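Local coordinates for protein cyclohexadienyl dehydratase (Synthetic construct, PDB 5JOS) that probably catalyses dehydration of prephenate and arogenate in phenylalanine biosynthesis, as an ancestral enzyme built on a periplasmic solute-binding protein fold, at residues N225-L228 / D229-Q233. Sequence-based numbering, arbitrary orientation.
Sequences NQWL and DQMKQ
Trp227 and Met231, one helical turn apart, both turn CG anti to the backbone N (chi1 177° and -151°), and a bend at chi2 of Met231 (77°) carries its thioether alongside the indole. The two side chains run the same way. Met231 CE lies 3.4 Å from Trp227 CZ2, and Met231 SD stands 4.2 Å from the centroid of the six-membered ring of Trp227, approaching obliquely. Near the pyrrole side, the extended Gln230 side chain runs at about a right angle to that of Trp227, and its NE2 comes to 3.8 Å from Trp227 CD1. Beneath this cluster, Met231 N donates to Trp227 O at 2.9 Å and Lys232 N to Leu228 O at 2.8 Å. The aliphatic part of Lys232 folds past Leu228 O, while its NZ is hydrogen-bonded to Pro105 O. On the buried side, Trp227 packs on Val52, Ser55 and Ser59 of helix 48-60, and Leu228 and Met231 meet Tyr237 of helix 236-245. With an alanine at Trp227, the Met231 thioether would probably lose its aromatic partner and a gap would be likely to open against helix 48-60. The arrangement is an i to i+4 Met-aromatic contact on an amphipathic alpha-helix, packed against helices 48-60 and 236-245 of a periplasmic-binding-protein fold.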
ATOM      1  N   ASN A 225       4.372 -15.780  -1.878  1.00 37.04           N
ATOM      2  CA  ASN A 225       5.508 -15.036  -2.367  1.00 35.62           C
ATOM      3  C   ASN A 225       5.875 -15.327  -3.799  1.00 40.01           C
ATOM      4  O   ASN A 225       6.222 -14.409  -4.567  1.00 36.70           O
ATOM      5  CB  ASN A 225       6.738 -15.254  -1.456  1.00 37.62           C
ATOM      6  CG  ASN A 225       6.611 -14.442  -0.114  1.00 38.74           C
ATOM      7  OD1 ASN A 225       5.841 -13.514  -0.025  1.00 33.71           O
ATOM      8  ND2 ASN A 225       7.358 -14.814   0.891  1.00 38.11           N
ATOM      9  N   GLN A 226       5.902 -16.597  -4.178  1.00 38.12           N
ATOM     10  CA  GLN A 226       6.058 -16.907  -5.608  1.00 39.42           C
ATOM     11  C   GLN A 226       4.910 -16.325  -6.423  1.00 37.66           C
ATOM     12  O   GLN A 226       5.070 -15.816  -7.510  1.00 39.88           O
ATOM     13  CB  GLN A 226       6.001 -18.380  -5.793  1.00 41.94           C
ATOM     14  CG  GLN A 226       7.239 -19.044  -5.269  1.00 42.78           C
ATOM     15  CD  GLN A 226       6.950 -20.455  -4.894  1.00 48.74           C
ATOM     16  OE1 GLN A 226       5.811 -20.951  -4.943  1.00 48.24           O
ATOM     17  NE2 GLN A 226       7.986 -21.141  -4.552  1.00 48.97           N
ATOM     18  N   TRP A 227       3.737 -16.395  -5.909  1.00 37.05           N
ATOM     19  CA  TRP A 227       2.651 -15.828  -6.689  1.00 39.91           C
ATOM     20  C   TRP A 227       2.699 -14.292  -6.837  1.00 42.23           C
ATOM     21  O   TRP A 227       2.415 -13.740  -7.938  1.00 40.05           O
ATOM     22  CB  TRP A 227       1.398 -16.188  -6.061  1.00 36.58           C
ATOM     23  CG  TRP A 227       0.307 -15.628  -6.702  1.00 36.65           C
ATOM     24  CD1 TRP A 227      -0.197 -15.978  -7.931  1.00 40.14           C
ATOM     25  CD2 TRP A 227      -0.506 -14.564  -6.221  1.00 36.75           C
ATOM     26  NE1 TRP A 227      -1.284 -15.206  -8.207  1.00 41.31           N
ATOM     27  CE2 TRP A 227      -1.472 -14.312  -7.195  1.00 36.44           C
ATOM     28  CE3 TRP A 227      -0.485 -13.795  -5.090  1.00 36.61           C
ATOM     29  CZ2 TRP A 227      -2.422 -13.411  -7.032  1.00 41.09           C
ATOM     30  CZ3 TRP A 227      -1.467 -12.821  -4.945  1.00 40.99           C
ATOM     31  CH2 TRP A 227      -2.380 -12.624  -5.897  1.00 37.39           C
ATOM     32  N   LEU A 228       3.160 -13.616  -5.788  1.00 38.43           N
ATOM     33  CA  LEU A 228       3.297 -12.137  -5.858  1.00 39.12           C
ATOM     34  C   LEU A 228       4.305 -11.732  -6.842  1.00 41.22           C
ATOM     35  O   LEU A 228       4.124 -10.819  -7.600  1.00 42.78           O
ATOM     36  CB  LEU A 228       3.809 -11.563  -4.564  1.00 39.35           C
ATOM     37  CG  LEU A 228       2.805 -11.388  -3.538  1.00 39.03           C
ATOM     38  CD1 LEU A 228       3.477 -10.791  -2.308  1.00 46.17           C
ATOM     39  CD2 LEU A 228       1.834 -10.369  -4.096  1.00 43.00           C
ATOM     40  N   ASP A 229       5.409 -12.441  -6.842  1.00 44.22           N
ATOM     41  CA  ASP A 229       6.424 -12.131  -7.775  1.00 47.09           C
ATOM     42  C   ASP A 229       5.917 -12.389  -9.204  1.00 49.07           C
ATOM     43  O   ASP A 229       6.261 -11.650 -10.133  1.00 48.08           O
ATOM     44  CB  ASP A 229       7.675 -12.900  -7.483  1.00 53.00           C
ATOM     45  CG  ASP A 229       8.650 -12.825  -8.622  1.00 58.43           C
ATOM     46  OD1 ASP A 229       8.614 -13.669  -9.500  1.00 71.67           O
ATOM     47  OD2 ASP A 229       9.416 -11.870  -8.718  1.00 62.20           O
ATOM     48  N   GLN A 230       5.096 -13.412  -9.403  1.00 45.07           N
ATOM     49  CA  GLN A 230       4.578 -13.646 -10.729  1.00 46.20           C
ATOM     50  C   GLN A 230       3.652 -12.516 -11.172  1.00 47.61           C
ATOM     51  O   GLN A 230       3.675 -12.045 -12.272  1.00 47.59           O
ATOM     52  CB  GLN A 230       3.791 -14.945 -10.718  1.00 51.36           C
ATOM     53  CG  GLN A 230       2.909 -15.167 -11.912  1.00 55.50           C
ATOM     54  CD  GLN A 230       2.323 -16.574 -11.918  1.00 57.73           C
ATOM     55  OE1 GLN A 230       2.960 -17.536 -12.387  1.00 56.21           O
ATOM     56  NE2 GLN A 230       1.096 -16.692 -11.426  1.00 53.23           N
ATOM     57  N   MET A 231       2.837 -12.108 -10.248  1.00 48.23           N
ATOM     58  CA  MET A 231       1.973 -10.986 -10.383  1.00 50.84           C
ATOM     59  C   MET A 231       2.702  -9.663 -10.717  1.00 50.39           C
ATOM     60  O   MET A 231       2.277  -8.867 -11.587  1.00 43.64           O
ATOM     61  CB  MET A 231       1.325 -10.899  -9.068  1.00 46.85           C
ATOM     62  CG  MET A 231       0.003 -10.344  -9.040  1.00 59.88           C
ATOM     63  SD  MET A 231      -1.406 -11.346  -9.575  1.00 54.85           S
ATOM     64  CE  MET A 231      -2.485 -10.382  -8.547  1.00 57.42           C
ATOM     65  N   LYS A 232       3.809  -9.426 -10.046  1.00 48.55           N
ATOM     66  CA  LYS A 232       4.653  -8.291 -10.447  1.00 53.72           C
ATOM     67  C   LYS A 232       5.135  -8.418 -11.855  1.00 58.01           C
ATOM     68  O   LYS A 232       5.012  -7.490 -12.650  1.00 50.74           O
ATOM     69  CB  LYS A 232       5.842  -8.096  -9.523  1.00 54.46           C
ATOM     70  CG  LYS A 232       5.375  -7.393  -8.285  1.00 60.99           C
ATOM     71  CD  LYS A 232       6.246  -7.644  -7.083  1.00 70.52           C
ATOM     72  CE  LYS A 232       5.319  -7.865  -5.900  1.00 77.47           C
ATOM     73  NZ  LYS A 232       5.918  -7.332  -4.657  1.00 84.14           N
ATOM     74  N   GLN A 233       5.680  -9.585 -12.157  1.00 59.38           N
ATOM     75  CA  GLN A 233       6.357  -9.793 -13.421  1.00 64.51           C
ATOM     76  C   GLN A 233       5.438  -9.630 -14.581  1.00 61.75           C
ATOM     77  O   GLN A 233       5.833  -9.043 -15.581  1.00 61.55           O
ATOM     78  CB  GLN A 233       7.016 -11.187 -13.500  1.00 71.97           C
ATOM     79  CG  GLN A 233       8.328 -11.242 -12.743  1.00 78.97           C
ATOM     80  CD  GLN A 233       9.411 -10.447 -13.461  1.00 89.34           C
ATOM     81  OE1 GLN A 233       9.757  -9.336 -13.052  1.00 90.48           O
ATOM     82  NE2 GLN A 233       9.933 -11.000 -14.564  1.00 93.03           N
TER